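Local coordinates for protein processed glycerol phosphate lipoteichoic acid synthase 2 (PDB 2W8D) that belongs to the lipoteichoic acid synthase family, with a sulfatase-type domain of the alkaline phosphatase superfamily that holds a magnesium ion, at residues 3-15 against 391-404. Residues are numbered along the deposited sequence; the frame is centred on the assembly and turned at random.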
ATOM      1  N   ASP A   3     -12.610  13.142 -24.434  1.00 42.96           N
ATOM      2  CA  ASP A   3     -12.839  14.621 -24.363  1.00 43.51           C
ATOM      3  C   ASP A   3     -13.544  15.054 -23.065  1.00 43.69           C
ATOM      4  O   ASP A   3     -13.839  14.220 -22.212  1.00 43.70           O
ATOM      5  CB  ASP A   3     -13.593  15.132 -25.613  1.00 43.33           C
ATOM      6  CG  ASP A   3     -15.085  14.760 -25.614  1.00 43.45           C
ATOM      7  OD1 ASP A   3     -15.422  13.556 -25.601  1.00 43.56           O
ATOM      8  OD2 ASP A   3     -15.927  15.680 -25.640  1.00 43.30           O
ATOM      9  N   SER A   4     -13.826  16.355 -22.944  1.00 44.13           N
ATOM     10  CA  SER A   4     -14.374  16.966 -21.718  1.00 44.25           C
ATOM     11  C   SER A   4     -15.700  16.390 -21.204  1.00 44.22           C
ATOM     12  O   SER A   4     -15.923  16.335 -19.986  1.00 44.43           O
ATOM     13  CB  SER A   4     -14.524  18.482 -21.900  1.00 44.40           C
ATOM     14  OG  SER A   4     -15.105  19.059 -20.741  1.00 44.91           O
ATOM     15  N   SER A   5     -16.573  15.980 -22.126  1.00 43.81           N
ATOM     16  CA  SER A   5     -17.892  15.433 -21.777  1.00 43.14           C
ATOM     17  C   SER A   5     -17.889  14.034 -21.132  1.00 42.46           C
ATOM     18  O   SER A   5     -18.880  13.635 -20.528  1.00 42.48           O
ATOM     19  CB  SER A   5     -18.815  15.459 -23.001  1.00 43.32           C
ATOM     20  OG  SER A   5     -18.330  14.603 -24.016  1.00 43.66           O
ATOM     21  N   ASP A   6     -16.786  13.294 -21.237  1.00 41.80           N
ATOM     22  CA  ASP A   6     -16.719  11.949 -20.641  1.00 41.12           C
ATOM     23  C   ASP A   6     -16.424  11.986 -19.145  1.00 40.32           C
ATOM     24  O   ASP A   6     -16.624  10.992 -18.435  1.00 40.25           O
ATOM     25  CB  ASP A   6     -15.683  11.076 -21.353  1.00 41.60           C
ATOM     26  CG  ASP A   6     -15.908  10.996 -22.860  1.00 43.03           C
ATOM     27  OD1 ASP A   6     -17.078  10.923 -23.305  1.00 44.98           O
ATOM     28  OD2 ASP A   6     -14.902  11.003 -23.604  1.00 44.43           O
ATOM     29  N   VAL A   7     -15.932  13.133 -18.683  1.00 39.29           N
ATOM     30  CA  VAL A   7     -15.650  13.371 -17.275  1.00 38.36           C
ATOM     31  C   VAL A   7     -16.956  13.420 -16.491  1.00 37.86           C
ATOM     32  O   VAL A   7     -17.012  12.975 -15.335  1.00 37.72           O
ATOM     33  CB  VAL A   7     -14.846  14.683 -17.085  1.00 38.34           C
ATOM     34  CG1 VAL A   7     -14.920  15.188 -15.651  1.00 38.64           C
ATOM     35  CG2 VAL A   7     -13.412  14.467 -17.474  1.00 38.42           C
ATOM     36  N   THR A   8     -18.003  13.930 -17.139  1.00 37.08           N
ATOM     37  CA  THR A   8     -19.287  14.184 -16.488  1.00 36.59           C
ATOM     38  C   THR A   8     -19.838  12.941 -15.790  1.00 36.38           C
ATOM     39  O   THR A   8     -20.161  12.987 -14.600  1.00 36.05           O
ATOM     40  CB  THR A   8     -20.344  14.758 -17.487  1.00 36.53           C
ATOM     41  OG1 THR A   8     -19.809  15.909 -18.154  1.00 36.02           O
ATOM     42  CG2 THR A   8     -21.624  15.147 -16.767  1.00 35.80           C
ATOM     43  N   GLU A   9     -19.925  11.839 -16.532  1.00 36.23           N
ATOM     44  CA  GLU A   9     -20.489  10.592 -16.016  1.00 36.39           C
ATOM     45  C   GLU A   9     -19.680  10.059 -14.825  1.00 36.04           C
ATOM     46  O   GLU A   9     -20.255   9.596 -13.825  1.00 35.58           O
ATOM     47  CB  GLU A   9     -20.568   9.547 -17.134  1.00 36.75           C
ATOM     48  CG  GLU A   9     -21.500   8.364 -16.847  1.00 38.54           C
ATOM     49  CD  GLU A   9     -20.994   7.041 -17.441  1.00 40.74           C
ATOM     50  OE1 GLU A   9     -20.440   7.046 -18.571  1.00 41.85           O
ATOM     51  OE2 GLU A   9     -21.159   5.994 -16.772  1.00 40.59           O
ATOM     52  N   VAL A  10     -18.352  10.139 -14.936  1.00 35.78           N
ATOM     53  CA  VAL A  10     -17.473   9.697 -13.857  1.00 35.81           C
ATOM     54  C   VAL A  10     -17.581  10.606 -12.629  1.00 35.72           C
ATOM     55  O   VAL A  10     -17.594  10.128 -11.492  1.00 35.62           O
ATOM     56  CB  VAL A  10     -15.996   9.517 -14.316  1.00 36.04           C
ATOM     57  CG1 VAL A  10     -15.064   9.357 -13.119  1.00 35.66           C
ATOM     58  CG2 VAL A  10     -15.863   8.298 -15.219  1.00 36.10           C
ATOM     59  N   GLU A  11     -17.683  11.911 -12.857  1.00 35.44           N
ATOM     60  CA  GLU A  11     -17.804  12.855 -11.753  1.00 35.31           C
ATOM     61  C   GLU A  11     -19.120  12.673 -10.978  1.00 35.08           C
ATOM     62  O   GLU A  11     -19.135  12.749  -9.747  1.00 34.82           O
ATOM     63  CB  GLU A  11     -17.645  14.283 -12.273  1.00 35.50           C
ATOM     64  CG  GLU A  11     -17.934  15.377 -11.268  1.00 36.06           C
ATOM     65  CD  GLU A  11     -18.064  16.734 -11.920  1.00 37.93           C
ATOM     66  OE1 GLU A  11     -18.374  16.809 -13.134  1.00 39.27           O
ATOM     67  OE2 GLU A  11     -17.860  17.739 -11.213  1.00 38.42           O
ATOM     68  N   ASN A  12     -20.207  12.415 -11.701  1.00 34.93           N
ATOM     69  CA  ASN A  12     -21.522  12.218 -11.078  1.00 35.34           C
ATOM     70  C   ASN A  12     -21.611  10.968 -10.211  1.00 35.69           C
ATOM     71  O   ASN A  12     -22.332  10.937  -9.215  1.00 35.63           O
ATOM     72  CB  ASN A  12     -22.626  12.221 -12.134  1.00 34.89           C
ATOM     73  CG  ASN A  12     -22.846  13.598 -12.724  1.00 34.97           C
ATOM     74  OD1 ASN A  12     -22.668  14.612 -12.043  1.00 33.63           O
ATOM     75  ND2 ASN A  12     -23.219  13.647 -13.998  1.00 34.81           N
ATOM     76  N   TYR A  13     -20.872   9.941 -10.604  1.00 36.21           N
ATOM     77  CA  TYR A  13     -20.797   8.718  -9.835  1.00 36.62           C
ATOM     78  C   TYR A  13     -19.865   8.877  -8.615  1.00 36.85           C
ATOM     79  O   TYR A  13     -20.220   8.438  -7.520  1.00 36.32           O
ATOM     80  CB  TYR A  13     -20.424   7.549 -10.762  1.00 36.57           C
ATOM     81  CG  TYR A  13     -20.006   6.278 -10.074  1.00 37.19           C
ATOM     82  CD1 TYR A  13     -20.878   5.179  -9.969  1.00 37.42           C
ATOM     83  CD2 TYR A  13     -18.725   6.164  -9.530  1.00 36.68           C
ATOM     84  CE1 TYR A  13     -20.469   4.009  -9.330  1.00 35.84           C
ATOM     85  CE2 TYR A  13     -18.320   5.022  -8.895  1.00 36.91           C
ATOM     86  CZ  TYR A  13     -19.180   3.951  -8.801  1.00 37.14           C
ATOM     87  OH  TYR A  13     -18.696   2.830  -8.159  1.00 38.62           O
HETATM   88  N   MSE A  14     -18.705   9.523  -8.781  1.00 37.60           N
HETATM   89  CA  MSE A  14     -17.800   9.751  -7.643  1.00 38.87           C
HETATM   90  C   MSE A  14     -18.488  10.542  -6.520  1.00 38.19           C
HETATM   91  O   MSE A  14     -18.320  10.218  -5.338  1.00 38.17           O
HETATM   92  CB  MSE A  14     -16.495  10.444  -8.046  1.00 40.03           C
HETATM   93  CG  MSE A  14     -15.587   9.725  -9.087  1.00 46.72           C
HETATM   94 SE   MSE A  14     -15.106   7.813  -8.824  1.00 63.21          SE
HETATM   95  CE  MSE A  14     -13.477   7.701  -9.904  1.00 57.38           C
ATOM     96  N   LYS A  15     -19.270  11.559  -6.889  1.00 37.34           N
ATOM     97  CA  LYS A  15     -20.062  12.326  -5.921  1.00 36.56           C
ATOM     98  C   LYS A  15     -21.280  11.566  -5.381  1.00 35.92           C
ATOM     99  O   LYS A  15     -21.704  11.795  -4.252  1.00 35.82           O
ATOM    100  CB  LYS A  15     -20.519  13.655  -6.517  1.00 36.73           C
ATOM    101  CG  LYS A  15     -19.390  14.637  -6.828  1.00 37.10           C
ATOM    102  CD  LYS A  15     -19.876  16.098  -6.712  1.00 36.70           C
ATOM    103  CE  LYS A  15     -18.931  17.088  -7.391  1.00 36.52           C
ATOM    104  NZ  LYS A  15     -17.479  16.692  -7.301  1.00 36.85           N
HETATM  105  N   MSE A 391     -15.291   2.951 -13.690  1.00 16.18           N
HETATM  106  CA  MSE A 391     -15.121   4.396 -13.533  1.00 17.07           C
HETATM  107  C   MSE A 391     -13.653   4.759 -13.480  1.00 16.73           C
HETATM  108  O   MSE A 391     -13.209   5.668 -14.172  1.00 16.98           O
HETATM  109  CB  MSE A 391     -15.870   4.930 -12.315  1.00 17.04           C
HETATM  110  CG  MSE A 391     -17.391   4.786 -12.415  1.00 22.58           C
HETATM  111 SE   MSE A 391     -18.221   5.657 -13.990  1.00 37.37          SE
HETATM  112  CE  MSE A 391     -18.591   4.096 -15.094  1.00 35.14           C
ATOM    113  N   SER A 392     -12.893   4.009 -12.698  1.00 16.45           N
ATOM    114  CA  SER A 392     -11.463   4.179 -12.662  1.00 16.25           C
ATOM    115  C   SER A 392     -10.835   3.992 -14.065  1.00 15.85           C
ATOM    116  O   SER A 392     -10.048   4.850 -14.505  1.00 15.69           O
ATOM    117  CB  SER A 392     -10.834   3.263 -11.605  1.00 15.78           C
ATOM    118  OG  SER A 392      -9.427   3.452 -11.529  1.00 16.33           O
ATOM    119  N   ASP A 393     -11.168   2.892 -14.749  1.00 15.22           N
ATOM    120  CA  ASP A 393     -10.641   2.627 -16.116  1.00 15.27           C
ATOM    121  C   ASP A 393     -10.968   3.734 -17.112  1.00 15.55           C
ATOM    122  O   ASP A 393     -10.121   4.078 -17.941  1.00 16.11           O
ATOM    123  CB  ASP A 393     -11.029   1.246 -16.673  1.00 14.86           C
ATOM    124  CG  ASP A 393     -10.284   0.086 -15.956  1.00 17.06           C
ATOM    125  OD1 ASP A 393      -9.175   0.320 -15.419  1.00 17.21           O
ATOM    126  OD2 ASP A 393     -10.805  -1.054 -15.921  1.00 19.67           O
ATOM    127  N   LYS A 394     -12.148   4.341 -17.016  1.00 15.26           N
ATOM    128  CA  LYS A 394     -12.439   5.486 -17.904  1.00 15.68           C
ATOM    129  C   LYS A 394     -11.461   6.628 -17.687  1.00 15.10           C
ATOM    130  O   LYS A 394     -11.013   7.259 -18.647  1.00 14.94           O
ATOM    131  CB  LYS A 394     -13.874   5.983 -17.748  1.00 15.19           C
ATOM    132  CG  LYS A 394     -14.857   5.132 -18.515  1.00 17.97           C
ATOM    133  CD  LYS A 394     -16.301   5.329 -18.051  1.00 20.40           C
ATOM    134  CE  LYS A 394     -17.232   4.789 -19.092  1.00 21.91           C
ATOM    135  NZ  LYS A 394     -18.098   3.739 -18.505  1.00 23.54           N
ATOM    136  N   ILE A 395     -11.121   6.872 -16.425  1.00 14.90           N
ATOM    137  CA  ILE A 395     -10.203   7.953 -16.088  1.00 15.06           C
ATOM    138  C   ILE A 395      -8.811   7.693 -16.669  1.00 15.40           C
ATOM    139  O   ILE A 395      -8.224   8.568 -17.324  1.00 15.11           O
ATOM    140  CB  ILE A 395     -10.155   8.211 -14.561  1.00 14.94           C
ATOM    141  CG1 ILE A 395     -11.416   8.975 -14.121  1.00 14.75           C
ATOM    142  CG2 ILE A 395      -8.915   9.013 -14.160  1.00 13.21           C
ATOM    143  CD1 ILE A 395     -11.664   8.899 -12.560  1.00 13.95           C
ATOM    144  N   ILE A 396      -8.322   6.477 -16.478  1.00 15.81           N
ATOM    145  CA  ILE A 396      -6.971   6.148 -16.856  1.00 16.58           C
ATOM    146  C   ILE A 396      -6.823   5.983 -18.364  1.00 17.10           C
ATOM    147  O   ILE A 396      -5.889   6.536 -18.960  1.00 17.53           O
ATOM    148  CB  ILE A 396      -6.460   4.954 -16.031  1.00 17.48           C
ATOM    149  CG1 ILE A 396      -5.624   5.487 -14.853  1.00 19.27           C
ATOM    150  CG2 ILE A 396      -5.611   4.047 -16.833  1.00 16.41           C
ATOM    151  CD1 ILE A 396      -6.340   5.507 -13.659  1.00 21.76           C
ATOM    152  N   ASN A 397      -7.773   5.277 -18.982  1.00 17.00           N
ATOM    153  CA  ASN A 397      -7.744   5.016 -20.411  1.00 17.24           C
ATOM    154  C   ASN A 397      -7.965   6.277 -21.230  1.00 17.37           C
ATOM    155  O   ASN A 397      -7.416   6.405 -22.317  1.00 17.03           O
ATOM    156  CB  ASN A 397      -8.809   3.989 -20.825  1.00 16.96           C
ATOM    157  CG  ASN A 397      -8.630   2.634 -20.150  1.00 18.61           C
ATOM    158  OD1 ASN A 397      -7.547   2.292 -19.678  1.00 21.11           O
ATOM    159  ND2 ASN A 397      -9.709   1.854 -20.098  1.00 18.43           N
ATOM    160  N   GLY A 398      -8.831   7.169 -20.749  1.00 17.45           N
ATOM    161  CA  GLY A 398      -9.136   8.385 -21.502  1.00 16.60           C
ATOM    162  C   GLY A 398      -8.367   9.583 -20.975  1.00 16.80           C
ATOM    163  O   GLY A 398      -8.648  10.697 -21.377  1.00 16.12           O
ATOM    164  N   ASP A 399      -7.426   9.358 -20.033  1.00 16.70           N
ATOM    165  CA  ASP A 399      -6.633  10.450 -19.457  1.00 16.30           C
ATOM    166  C   ASP A 399      -7.553  11.662 -19.142  1.00 16.12           C
ATOM    167  O   ASP A 399      -7.345  12.784 -19.623  1.00 16.74           O
ATOM    168  CB  ASP A 399      -5.457  10.808 -20.392  1.00 15.63           C
ATOM    169  CG  ASP A 399      -4.481  11.794 -19.768  1.00 16.96           C
ATOM    170  OD1 ASP A 399      -4.434  11.876 -18.521  1.00 20.02           O
ATOM    171  OD2 ASP A 399      -3.759  12.502 -20.513  1.00 19.31           O
ATOM    172  N   LEU A 400      -8.561  11.410 -18.314  1.00 15.94           N
ATOM    173  CA  LEU A 400      -9.714  12.311 -18.161  1.00 16.00           C
ATOM    174  C   LEU A 400      -9.428  13.507 -17.278  1.00 15.64           C
ATOM    175  O   LEU A 400     -10.098  14.544 -17.385  1.00 15.56           O
ATOM    176  CB  LEU A 400     -10.941  11.554 -17.614  1.00 15.80           C
ATOM    177  CG  LEU A 400     -11.638  10.587 -18.566  1.00 15.82           C
ATOM    178  CD1 LEU A 400     -12.911  10.059 -17.933  1.00 14.88           C
ATOM    179  CD2 LEU A 400     -11.942  11.248 -19.931  1.00 15.82           C
ATOM    180  N   LEU A 401      -8.446  13.354 -16.400  1.00 15.14           N
ATOM    181  CA  LEU A 401      -8.018  14.438 -15.523  1.00 15.05           C
ATOM    182  C   LEU A 401      -7.452  15.688 -16.257  1.00 15.52           C
ATOM    183  O   LEU A 401      -7.344  16.748 -15.646  1.00 16.55           O
ATOM    184  CB  LEU A 401      -7.110  13.908 -14.394  1.00 13.69           C
ATOM    185  CG  LEU A 401      -7.779  12.860 -13.473  1.00 13.66           C
ATOM    186  CD1 LEU A 401      -6.817  12.253 -12.423  1.00 13.08           C
ATOM    187  CD2 LEU A 401      -9.025  13.382 -12.777  1.00  9.35           C
ATOM    188  N   ARG A 402      -7.131  15.591 -17.549  1.00 15.42           N
ATOM    189  CA  ARG A 402      -6.889  16.803 -18.367  1.00 16.23           C
ATOM    190  C   ARG A 402      -8.103  17.749 -18.371  1.00 16.79           C
ATOM    191  O   ARG A 402      -7.970  18.949 -18.633  1.00 16.64           O
ATOM    192  CB  ARG A 402      -6.557  16.459 -19.832  1.00 15.46           C
ATOM    193  CG  ARG A 402      -5.281  15.658 -20.038  1.00 15.85           C
ATOM    194  CD  ARG A 402      -5.162  15.242 -21.462  1.00 15.06           C
ATOM    195  NE  ARG A 402      -6.083  14.150 -21.796  1.00 17.45           N
ATOM    196  CZ  ARG A 402      -6.437  13.808 -23.037  1.00 16.09           C
ATOM    197  NH1 ARG A 402      -5.982  14.507 -24.068  1.00 13.71           N
ATOM    198  NH2 ARG A 402      -7.278  12.790 -23.245  1.00 13.21           N
ATOM    199  N   PHE A 403      -9.284  17.196 -18.117  1.00 17.34           N
ATOM    200  CA  PHE A 403     -10.537  17.935 -18.258  1.00 18.20           C
ATOM    201  C   PHE A 403     -11.262  18.145 -16.925  1.00 19.27           C
ATOM    202  O   PHE A 403     -12.423  18.509 -16.917  1.00 19.55           O
ATOM    203  CB  PHE A 403     -11.457  17.202 -19.247  1.00 17.86           C
ATOM    204  CG  PHE A 403     -10.766  16.794 -20.537  1.00 17.66           C
ATOM    205  CD1 PHE A 403     -10.276  17.762 -21.424  1.00 14.16           C
ATOM    206  CD2 PHE A 403     -10.599  15.443 -20.856  1.00 15.95           C
ATOM    207  CE1 PHE A 403      -9.634  17.389 -22.577  1.00 14.02           C
ATOM    208  CE2 PHE A 403      -9.957  15.066 -22.025  1.00 14.26           C
ATOM    209  CZ  PHE A 403      -9.474  16.032 -22.879  1.00 14.15           C
ATOM    210  N   TYR A 404     -10.582  17.898 -15.803  1.00 20.46           N
ATOM    211  CA  TYR A 404     -11.175  18.094 -14.490  1.00 20.99           C
ATOM    212  C   TYR A 404     -10.318  18.988 -13.608  1.00 21.78           C
ATOM    213  O   TYR A 404      -9.145  18.688 -13.388  1.00 22.19           O
ATOM    214  CB  TYR A 404     -11.354  16.756 -13.789  1.00 21.03           C
ATOM    215  CG  TYR A 404     -12.142  16.892 -12.529  1.00 20.60           C
ATOM    216  CD1 TYR A 404     -11.527  16.790 -11.283  1.00 21.34           C
ATOM    217  CD2 TYR A 404     -13.503  17.173 -12.581  1.00 20.91           C
ATOM    218  CE1 TYR A 404     -12.265  16.925 -10.114  1.00 22.27           C
ATOM    219  CE2 TYR A 404     -14.254  17.322 -11.426  1.00 20.81           C
ATOM    220  CZ  TYR A 404     -13.640  17.204 -10.193  1.00 21.79           C
ATOM    221  OH  TYR A 404     -14.406  17.354  -9.051  1.00 20.76           O
TER
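Selenomethionine M391 reaches from the last turns of helix 380-397 into a hole on helix 6-17 formed by E9, V10, Y13 and M14, a knob-into-hole fit. Its CG lies over one face of the Y13 ring as a CH-pi contact, 3.7 Å from the ring centroid and displaced toward the CD2 rim. Bends at chi2 and chi3 then turn the chain back so that SE runs alongside V10, 3.7 Å from CG2, and CE ends against E9 OE2. V10 splits its two methyls: CG1, anti to the backbone N (chi1 168°), meets I395 CD1, while CG2 takes the selenium. The same I395 CD1 also touches the CE of M14. One turn earlier V7 repeats the forked pattern, with CG2 3.3 Å from the carbonyl O of L400 and against F403 CB, and CG1 approaching the Y404 ring obliquely.

At the N-terminal end, the F403 ring lies beneath the D3-S4 backbone, S4 N sitting 3.8 Å above its plane near the centre; R402 CB backs the other face. The Y404 ring instead offers an edge to E11, whose OE2 lies in the ring plane, 3.6 Å from CE2, with the carboxylate nearly perpendicular to it. No hydrogen bond joins the two segments. K394 NZ remains 4.1 Å from E9 OE1, beyond a salt bridge, and forms a salt bridge with E390, while Y404 OH is hydrogen-bonded to the carbonyl O of D327.

The axes of 6-15 and 391-397 run obliquely antiparallel (142°); 391-397 ends helix 380-397, where a Schellman motif with D399 at C' turns the chain into the 3-10 segment 400-402. Y13 also touches K387 and E388 further up that helix, and the side chains of S392 and I396 touch S331 and L95 in neighbouring loops.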